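Local coordinates for protein 4-hydroxyphenylpyruvate dioxygenase (Pseudomonas putida, PDB 5HMQ) that catalyses the divalent-metal-dependent dehydration of 3-dehydroshikimate to protocatechuate, a common intermediate of quinate and shikimate degradation, at residues K19-A24 / A53-A58; M194-I199 / G218-A223; A366-V371 / Y412-G417; P544-P549 / A618-A623. All blocks are in the same frame, centred on the assembly; numbering follows the deposited sequence.

Contact 1: K19-A24 / A53-A58; sequences KLEAIA and ADLGIA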
# COMPACT_ATOMS: atom_id res chain seq x y z
N LYS C 19 -4.25 -3.76 -16.77
CA LYS C 19 -2.96 -3.14 -17.04
C LYS C 19 -2.97 -2.40 -18.37
O LYS C 19 -2.55 -1.24 -18.45
CB LYS C 19 -1.85 -4.19 -17.03
CG LYS C 19 -1.59 -4.82 -15.67
CD LYS C 19 -0.44 -5.82 -15.73
CE LYS C 19 -0.21 -6.48 -14.38
NZ LYS C 19 1.01 -7.34 -14.36
N LEU C 20 -3.49 -3.04 -19.42
CA LEU C 20 -3.46 -2.43 -20.75
C LEU C 20 -4.31 -1.16 -20.78
O LEU C 20 -3.93 -0.18 -21.42
CB LEU C 20 -3.95 -3.42 -21.80
CG LEU C 20 -3.12 -4.69 -22.00
CD1 LEU C 20 -3.81 -5.62 -22.97
CD2 LEU C 20 -1.72 -4.34 -22.48
N GLU C 21 -5.47 -1.17 -20.10
CA GLU C 21 -6.28 0.05 -20.06
C GLU C 21 -5.58 1.15 -19.28
O GLU C 21 -5.59 2.31 -19.70
CB GLU C 21 -7.66 -0.24 -19.48
CG GLU C 21 -8.54 -1.05 -20.41
CD GLU C 21 -9.83 -1.51 -19.74
OE1 GLU C 21 -10.10 -1.06 -18.61
OE2 GLU C 21 -10.59 -2.27 -20.36
N ALA C 22 -4.96 0.81 -18.15
CA ALA C 22 -4.22 1.82 -17.39
C ALA C 22 -3.04 2.37 -18.19
O ALA C 22 -2.77 3.58 -18.16
CB ALA C 22 -3.74 1.23 -16.06
N ILE C 23 -2.33 1.50 -18.90
CA ILE C 23 -1.19 1.94 -19.70
C ILE C 23 -1.64 2.92 -20.78
O ILE C 23 -1.02 3.97 -20.98
CB ILE C 23 -0.48 0.72 -20.32
CG1 ILE C 23 0.23 -0.09 -19.23
CG2 ILE C 23 0.51 1.16 -21.38
CD1 ILE C 23 0.71 -1.45 -19.69
N ALA C 24 -2.74 2.61 -21.46
CA ALA C 24 -3.26 3.52 -22.48
C ALA C 24 -3.79 4.81 -21.86
O ALA C 24 -3.53 5.90 -22.38
CB ALA C 24 -4.35 2.83 -23.30
N ALA C 53 -4.91 -2.82 -30.00
CA ALA C 53 -5.35 -2.03 -31.15
C ALA C 53 -6.54 -1.15 -30.80
O ALA C 53 -6.61 0.02 -31.21
CB ALA C 53 -5.69 -2.95 -32.32
N ASP C 54 -7.50 -1.69 -30.04
CA ASP C 54 -8.66 -0.91 -29.63
C ASP C 54 -8.27 0.23 -28.70
O ASP C 54 -8.87 1.31 -28.73
CB ASP C 54 -9.70 -1.82 -28.97
CG ASP C 54 -10.30 -2.81 -29.94
OD1 ASP C 54 -10.15 -2.62 -31.16
OD2 ASP C 54 -10.94 -3.79 -29.49
N LEU C 55 -7.27 0.01 -27.84
CA LEU C 55 -6.84 1.06 -26.92
C LEU C 55 -5.85 2.03 -27.54
O LEU C 55 -5.55 3.06 -26.93
CB LEU C 55 -6.22 0.43 -25.66
CG LEU C 55 -7.18 -0.37 -24.79
CD1 LEU C 55 -6.41 -1.25 -23.80
CD2 LEU C 55 -8.14 0.55 -24.06
N GLY C 56 -5.35 1.74 -28.74
CA GLY C 56 -4.42 2.64 -29.40
C GLY C 56 -2.99 2.55 -28.93
O GLY C 56 -2.24 3.52 -29.09
N ILE C 57 -2.58 1.42 -28.36
CA ILE C 57 -1.20 1.22 -27.95
C ILE C 57 -0.63 0.04 -28.72
O ILE C 57 -1.34 -0.92 -29.04
CB ILE C 57 -1.06 1.01 -26.43
CG1 ILE C 57 -1.86 -0.22 -25.98
CG2 ILE C 57 -1.49 2.25 -25.67
CD1 ILE C 57 -1.67 -0.57 -24.52
N ALA C 58 0.66 0.12 -29.03
CA ALA C 58 1.36 -0.94 -29.73
C ALA C 58 2.03 -1.89 -28.75
O ALA C 58 2.34 -1.52 -27.61
CB ALA C 58 2.40 -0.36 -30.69
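The flat group in this contact of helix 16-25 with the C-terminal turn of helix 45-55 is the backbone peptide joining Leu20 to Glu21; no aromatic ring takes part. Leu55 lays its CD1 methyl over one face of that peptide, with CD1 3.6 Å from Leu20 O. On the same side of the peptide plane, but more obliquely, Ile57 CD1 comes within 3.9 Å of Leu20 O. Leu55 CG lies anti to its own carbonyl carbon (chi1 -66°), which sends the isobutyl fork across to helix 16-25. CD1 there also meets Leu20 CB at 3.8 Å, and the fork crosses the aliphatic part of Glu21 obliquely, CD2 lying 4.0 Å from Glu21 CG. Ala24 points its CB at the second segment, where the backbones come closest (Ala24 CA to Leu55 CA 6.2 Å). That CB touches Leu55 CB at 3.9 Å and Ile57 CG2 at 3.8 Å. Ile57 holds CG1 in the crowded position between backbone N and carbonyl carbon (chi1 59°), so that its CD1 reaches inward and crosses Ile23 at about a right angle, 4.2 Å from Ile23 CG2. Between Leu55 and Ile57, Gly56 with positive phi (80°) is the C-prime residue of a Schellman motif (Ile57 N to Cys52 O), and the chain leaves the helix there with both side chains on helix 16-25. In this TIM barrel strand 30-34 runs beneath the two helices, where Val31 receives Leu20, Ile23 and Ile57.

Contact 2: M194-I199 / G218-A223; sequences MADAPI and GEMDMA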
# COMPACT_ATOMS: atom_id res chain seq x y z
N MSE C 194 14.29 1.72 -18.92
CA MSE C 194 14.73 2.56 -17.80
C MSE C 194 14.21 1.98 -16.49
O MSE C 194 13.03 1.65 -16.38
CB MSE C 194 14.26 4.00 -17.98
CG MSE C 194 14.68 4.65 -19.28
SE MSE C 194 16.61 4.66 -19.59
CE MSE C 194 17.18 5.72 -18.05
N ALA C 195 15.10 1.87 -15.51
CA ALA C 195 14.71 1.41 -14.18
C ALA C 195 15.63 2.07 -13.16
O ALA C 195 16.85 1.88 -13.22
CB ALA C 195 14.79 -0.12 -14.07
N ASP C 196 15.05 2.79 -12.22
CA ASP C 196 15.81 3.44 -11.16
C ASP C 196 15.79 2.57 -9.91
O ASP C 196 15.02 1.61 -9.80
CB ASP C 196 15.23 4.83 -10.86
CG ASP C 196 16.25 5.77 -10.25
OD1 ASP C 196 17.37 5.31 -9.95
OD2 ASP C 196 15.93 6.97 -10.08
N ALA C 197 16.65 2.91 -8.95
CA ALA C 197 16.77 2.15 -7.71
C ALA C 197 17.62 2.89 -6.69
O ALA C 197 18.48 3.70 -7.05
CB ALA C 197 17.39 0.77 -7.99
N PRO C 198 17.40 2.64 -5.39
CA PRO C 198 18.36 3.13 -4.39
C PRO C 198 19.67 2.37 -4.50
O PRO C 198 19.71 1.20 -4.88
CB PRO C 198 17.65 2.84 -3.06
CG PRO C 198 16.77 1.68 -3.37
CD PRO C 198 16.29 1.90 -4.78
N ILE C 199 20.76 3.06 -4.16
CA ILE C 199 22.08 2.43 -4.16
C ILE C 199 22.20 1.61 -2.88
O ILE C 199 22.19 2.15 -1.77
CB ILE C 199 23.20 3.47 -4.26
CG1 ILE C 199 23.02 4.33 -5.51
CG2 ILE C 199 24.54 2.78 -4.31
CD1 ILE C 199 22.91 3.55 -6.80
N GLY C 218 14.69 6.86 -7.41
CA GLY C 218 15.85 6.26 -6.77
C GLY C 218 17.02 7.23 -6.79
O GLY C 218 16.80 8.45 -6.81
N GLU C 219 18.25 6.72 -6.80
CA GLU C 219 19.42 7.59 -6.77
C GLU C 219 20.40 7.25 -7.89
O GLU C 219 21.57 7.64 -7.81
CB GLU C 219 20.10 7.55 -5.41
CG GLU C 219 20.03 6.21 -4.71
CD GLU C 219 20.23 6.32 -3.21
OE1 GLU C 219 20.34 7.46 -2.70
OE2 GLU C 219 20.27 5.27 -2.54
N MSE C 220 19.96 6.55 -8.92
CA MSE C 220 20.80 6.29 -10.08
C MSE C 220 20.72 7.45 -11.07
O MSE C 220 19.74 8.19 -11.10
CB MSE C 220 20.40 4.98 -10.76
CG MSE C 220 20.77 3.74 -9.98
SE MSE C 220 20.09 2.10 -10.77
CE MSE C 220 21.12 0.81 -9.73
N ASP C 221 21.76 7.60 -11.89
CA ASP C 221 21.87 8.71 -12.83
C ASP C 221 21.22 8.29 -14.14
O ASP C 221 21.89 7.81 -15.06
CB ASP C 221 23.32 9.12 -13.01
CG ASP C 221 23.49 10.34 -13.89
OD1 ASP C 221 22.49 11.06 -14.12
OD2 ASP C 221 24.62 10.59 -14.36
N MSE C 222 19.91 8.47 -14.22
CA MSE C 222 19.12 8.08 -15.39
C MSE C 222 19.51 8.87 -16.63
O MSE C 222 19.71 8.31 -17.71
CB MSE C 222 17.64 8.28 -15.10
CG MSE C 222 17.15 7.51 -13.89
SE MSE C 222 16.62 5.70 -14.33
CE MSE C 222 18.11 4.67 -13.74
N ALA C 223 19.60 10.20 -16.47
CA ALA C 223 19.94 11.06 -17.60
C ALA C 223 21.34 10.75 -18.13
O ALA C 223 21.58 10.80 -19.34
CB ALA C 223 19.83 12.53 -17.20
O HOH W 1 17.35 9.39 -10.46
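Three selenomethionines form the apolar centre of this loop-to-loop contact at the C-terminal end of strand 189-194, on the catalytic rim of the TIM barrel. Met194 and Met222, both bent at chi2 and chi3, slide past each other in opposite directions, Met194 CE lying 3.8 Å from Met222 SE. Met222 CE is pressed tightly against the carbonyl of Ala195, 3.1 Å from Ala195 O. Met220, extended beyond CG, slides past Asp196 in the opposite direction and places its SE 4.1 Å from Ala197 CB, with Phe169 and Trp207 closing around it. Beside these selenoether chains stands the buried carboxylate of Asp196, its CB 3.8 Å from Met222 SE and its CG anti to the backbone N (chi1 -155°). OD1 takes Met220 N on its syn lone pair at 3.1 Å and is also met by Ala197 N from above the carboxylate plane. OD2 accepts from Gly216 N, from a water that donates as well to Met220 O, and weakly from Gly218 N. A carboxylate so richly supplied with donors is probably stabilised as the anion, and it ties residues 218-220 to the strand end. The metal-binding Gln193 directly precedes the segment, and the side chain of Ala195 lies about 7 Å from the magnesium ion. Farther out, Glu219 N makes a 3.0 Å bond, straight at the N-H, to Ala197 O from above the carbonyl plane, and Pro198 packs on Ile509 of the second subunit. At the exposed edge the extended Glu219 chain crosses Ile199 obliquely, and the anti lone pair of Glu219 OE2 accepts a somewhat bent bond from Ile199 N at 2.8 Å.

Contact 3: A366-V371 / Y412-G417; sequences ATALRV and YLVEQG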
# COMPACT_ATOMS: atom_id res chain seq x y z
N ALA C 366 -3.42 22.86 3.24
CA ALA C 366 -2.87 23.56 2.09
C ALA C 366 -1.62 24.33 2.50
O ALA C 366 -1.45 24.70 3.66
CB ALA C 366 -3.90 24.52 1.48
N THR C 367 -0.75 24.55 1.51
CA THR C 367 0.43 25.38 1.67
C THR C 367 0.52 26.34 0.50
O THR C 367 0.48 25.91 -0.66
CB THR C 367 1.71 24.54 1.74
OG1 THR C 367 1.65 23.67 2.88
CG2 THR C 367 2.94 25.43 1.85
N ALA C 368 0.61 27.63 0.80
CA ALA C 368 0.87 28.63 -0.22
C ALA C 368 2.37 28.83 -0.36
O ALA C 368 3.06 29.11 0.63
CB ALA C 368 0.19 29.96 0.10
N LEU C 369 2.87 28.68 -1.58
CA LEU C 369 4.28 28.85 -1.87
C LEU C 369 4.51 30.21 -2.52
O LEU C 369 3.72 30.65 -3.36
CB LEU C 369 4.76 27.74 -2.81
CG LEU C 369 4.33 26.32 -2.47
CD1 LEU C 369 4.64 25.40 -3.64
CD2 LEU C 369 4.98 25.81 -1.18
N ARG C 370 5.60 30.87 -2.13
CA ARG C 370 5.99 32.12 -2.77
C ARG C 370 6.74 31.80 -4.05
O ARG C 370 7.88 31.32 -4.00
CB ARG C 370 6.85 32.97 -1.84
CG ARG C 370 6.10 33.66 -0.72
CD ARG C 370 6.88 34.87 -0.23
NE ARG C 370 6.31 35.43 0.99
CZ ARG C 370 6.80 35.23 2.21
NH1 ARG C 370 7.88 34.47 2.38
NH2 ARG C 370 6.21 35.78 3.26
N VAL C 371 6.12 32.05 -5.19
CA VAL C 371 6.72 31.78 -6.49
C VAL C 371 6.94 33.10 -7.20
O VAL C 371 6.11 34.01 -7.12
CB VAL C 371 5.87 30.82 -7.34
CG1 VAL C 371 5.78 29.46 -6.66
CG2 VAL C 371 4.48 31.39 -7.58
N TYR C 412 -1.01 26.48 -3.23
CA TYR C 412 -1.31 27.76 -3.86
C TYR C 412 -0.05 28.39 -4.43
O TYR C 412 1.01 28.38 -3.81
CB TYR C 412 -1.94 28.73 -2.85
CG TYR C 412 -3.12 28.18 -2.09
CD1 TYR C 412 -4.31 27.86 -2.72
CD2 TYR C 412 -3.05 28.03 -0.71
CE1 TYR C 412 -5.39 27.37 -2.02
CE2 TYR C 412 -4.13 27.55 0.00
CZ TYR C 412 -5.29 27.22 -0.65
OH TYR C 412 -6.36 26.74 0.07
N LEU C 413 -0.18 28.96 -5.63
CA LEU C 413 0.92 29.63 -6.31
C LEU C 413 0.74 31.13 -6.13
O LEU C 413 0.02 31.78 -6.89
CB LEU C 413 0.96 29.23 -7.78
CG LEU C 413 0.95 27.72 -8.03
CD1 LEU C 413 0.95 27.42 -9.52
CD2 LEU C 413 2.13 27.05 -7.34
N VAL C 414 1.40 31.70 -5.12
CA VAL C 414 1.23 33.09 -4.74
C VAL C 414 2.39 33.89 -5.31
O VAL C 414 3.56 33.64 -4.98
CB VAL C 414 1.14 33.26 -3.22
CG1 VAL C 414 1.02 34.73 -2.85
CG2 VAL C 414 -0.03 32.47 -2.67
N GLU C 415 2.07 34.85 -6.17
CA GLU C 415 3.04 35.80 -6.70
C GLU C 415 2.99 37.09 -5.89
O GLU C 415 1.94 37.72 -5.77
CB GLU C 415 2.76 36.08 -8.18
CG GLU C 415 4.00 36.31 -9.03
CD GLU C 415 3.69 36.38 -10.51
OE1 GLU C 415 2.85 37.22 -10.90
OE2 GLU C 415 4.27 35.60 -11.29
N GLN C 416 4.13 37.45 -5.31
CA GLN C 416 4.39 38.75 -4.72
C GLN C 416 3.95 39.90 -5.63
O GLN C 416 4.29 39.92 -6.82
CB GLN C 416 5.89 38.89 -4.40
CG GLN C 416 6.86 38.49 -5.55
CD GLN C 416 6.72 37.04 -6.00
OE1 GLN C 416 6.44 36.15 -5.20
NE2 GLN C 416 6.86 36.82 -7.30
N GLY C 417 3.20 40.86 -5.10
CA GLY C 417 2.82 40.91 -3.70
C GLY C 417 2.15 42.23 -3.36
O GLY C 417 1.71 42.45 -2.24
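Four backbone hydrogen bonds in parallel register zip strand 363-371 to strand 410-414. Within these segments the first rung is Tyr412 N on Thr367 O. Leu369 N then donates to Tyr412 O at 2.9 Å and Leu369 O accepts from Val414 N nearly along its C=O axis, so one residue spans two partners across. Val371 N closes on Val414 O at 3.0 Å. Past the strand, Gln416 continues the row with its side chain: CG sits in the crowded position between N and carbonyl carbon (chi1 49°), the chain bends at chi2, and NE2 donates in its own amide plane to a lone pair of Val371 O at 2.9 Å. That bond is bent at the N-H (141°), and Gln416 OE1 crowds the same oxygen. On one face of the sheet Ala368 CB touches both neighbours, Tyr412 CB at 3.8 Å and Val414 CG2 at 3.7 Å, and lies at the edge of the Tyr412 ring. Farther along that ring, Tyr412 CE2 meets Ala366 CB at 3.4 Å. Second-shell partners fix the polar ends on this side: Glu302 holds Tyr412 OH, while Arg370 forms salt bridges with Glu299 and Asp340. The opposite face carries Leu369 and Leu413. The pairing fits the beta-alpha-beta-beta-beta module of the vicinal-oxygen-chelate fold, joining its first and last strands; strands 295-304 and 402-404 flank the pair, and helix 374-383 covers Leu413 through Ala377 and Leu378.

Contact 4: P544-P549 / A618-A623; sequences PLLEIP and AVRLAA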
# COMPACT_ATOMS: atom_id res chain seq x y z
N PRO C 544 4.83 23.39 25.56
CA PRO C 544 5.31 22.14 26.17
C PRO C 544 6.56 21.58 25.49
O PRO C 544 6.55 20.54 24.81
CB PRO C 544 4.10 21.21 26.02
CG PRO C 544 3.44 21.69 24.78
CD PRO C 544 3.63 23.18 24.73
N LEU C 545 7.67 22.30 25.65
CA LEU C 545 8.94 21.84 25.12
C LEU C 545 9.43 20.62 25.90
O LEU C 545 9.13 20.44 27.08
CB LEU C 545 9.97 22.97 25.18
CG LEU C 545 9.55 24.26 24.48
CD1 LEU C 545 10.38 25.42 25.01
CD2 LEU C 545 9.69 24.15 22.97
N LEU C 546 10.23 19.78 25.23
CA LEU C 546 10.64 18.51 25.80
C LEU C 546 11.70 18.69 26.87
O LEU C 546 12.53 19.60 26.82
CB LEU C 546 11.18 17.59 24.71
CG LEU C 546 10.26 17.33 23.52
CD1 LEU C 546 10.96 16.45 22.51
CD2 LEU C 546 8.97 16.70 23.99
N GLU C 547 11.68 17.78 27.85
CA GLU C 547 12.74 17.68 28.85
C GLU C 547 13.79 16.69 28.38
O GLU C 547 13.47 15.54 28.06
CB GLU C 547 12.17 17.22 30.20
CG GLU C 547 13.24 16.95 31.25
CD GLU C 547 12.66 16.61 32.61
OE1 GLU C 547 11.58 17.14 32.95
OE2 GLU C 547 13.27 15.78 33.33
N ILE C 548 15.03 17.14 28.34
CA ILE C 548 16.15 16.34 27.83
C ILE C 548 16.91 15.78 29.02
O ILE C 548 17.26 16.54 29.93
CB ILE C 548 17.07 17.18 26.93
CG1 ILE C 548 16.27 17.84 25.81
CG2 ILE C 548 18.18 16.32 26.35
CD1 ILE C 548 15.48 16.86 24.97
N PRO C 549 17.18 14.47 29.06
CA PRO C 549 17.81 13.89 30.25
C PRO C 549 19.24 14.37 30.42
O PRO C 549 19.90 14.83 29.49
CB PRO C 549 17.76 12.38 29.98
CG PRO C 549 16.73 12.21 28.91
CD PRO C 549 16.79 13.45 28.08
N ALA C 618 16.91 10.00 18.03
CA ALA C 618 16.72 8.99 19.07
C ALA C 618 16.44 9.64 20.42
O ALA C 618 15.62 9.15 21.21
CB ALA C 618 17.94 8.08 19.15
N VAL C 619 17.12 10.76 20.70
CA VAL C 619 16.92 11.45 21.96
C VAL C 619 15.53 12.09 22.00
O VAL C 619 14.85 12.07 23.03
CB VAL C 619 18.03 12.50 22.17
CG1 VAL C 619 17.70 13.44 23.31
CG2 VAL C 619 19.37 11.81 22.39
N ARG C 620 15.09 12.65 20.87
CA ARG C 620 13.75 13.22 20.80
C ARG C 620 12.68 12.16 21.01
O ARG C 620 11.71 12.39 21.75
CB ARG C 620 13.55 13.93 19.45
CG ARG C 620 12.14 14.46 19.24
CD ARG C 620 11.95 15.06 17.86
NE ARG C 620 12.20 14.11 16.77
CZ ARG C 620 11.33 13.19 16.36
NH1 ARG C 620 10.15 13.08 16.95
NH2 ARG C 620 11.65 12.38 15.36
N LEU C 621 12.83 11.00 20.39
CA LEU C 621 11.83 9.95 20.52
C LEU C 621 11.73 9.45 21.95
O LEU C 621 10.63 9.19 22.46
CB LEU C 621 12.15 8.79 19.57
CG LEU C 621 11.98 9.07 18.07
CD1 LEU C 621 12.64 7.98 17.25
CD2 LEU C 621 10.50 9.19 17.72
N ALA C 622 12.88 9.31 22.63
CA ALA C 622 12.86 8.89 24.02
C ALA C 622 12.16 9.92 24.90
O ALA C 622 11.43 9.57 25.82
CB ALA C 622 14.29 8.64 24.51
N ALA C 623 12.38 11.21 24.62
CA ALA C 623 11.75 12.27 25.40
C ALA C 623 10.24 12.26 25.21
O ALA C 623 9.48 12.35 26.19
CB ALA C 623 12.34 13.63 25.01
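Apolar touching carries this contact between the extended loop 544-549 and the C-terminal helix 617-625. Leu546, with CG anti to its carbonyl carbon (chi1 -54°), pushes CD1 into the angle between two helix residues, 4.0 Å from Ala623 CB and crossing the methylenes of Arg620 obliquely. Ala623 CB points at the loop. One helical turn before Ala623, Val619 CG1 meets Ile548 CG2 at 4.2 Å, a looser pairing. Of the polar groups, Glu547 O lies 3.8 Å from Ala623 CB, a van der Waals contact, and Ile548 N is hydrogen-bonded to Asn574 OD1. The Arg620 chain changes direction: CG, anti to the backbone N (chi1 175°), packs on Leu546 CD1 at 4.0 Å, and the bend at chi3 (60°) leads the guanidinium away from the loop. The Arg620 side chain lies about 7 Å from the magnesium ion held by His445, His523 and Glu601, which brings this helix close to the site, consistent with the C-terminal helix near the active site of 4-hydroxyphenylpyruvate dioxygenases. Strand 585-590 backs the contact through Tyr590, which touches both Leu546 and Arg620, while Leu576 of strand 576-579 bridges Ile548 and Val619.

In the fold
Contacts 1 and 2 belong to the TIM barrel, one between outer helices and the other at the catalytic rim, their centres about 26 Å apart. Contacts 3 and 4 lie in the dioxygenase-like half. Chemistry follows place: the partly buried contacts 1 and 4 mesh alanine and branched aliphatic side chains against a helix, without hydrogen bonds between their segments. Buried contact 2 organises irregular loops around a carboxylate, and buried contact 3 repeats backbone bonds along a sheet. Contacts 2 and 4 each approach a magnesium ion, but different ones. No two contacts touch or share a helix or strand; contacts 1 and 4 are farthest apart, about 54 Å between centres.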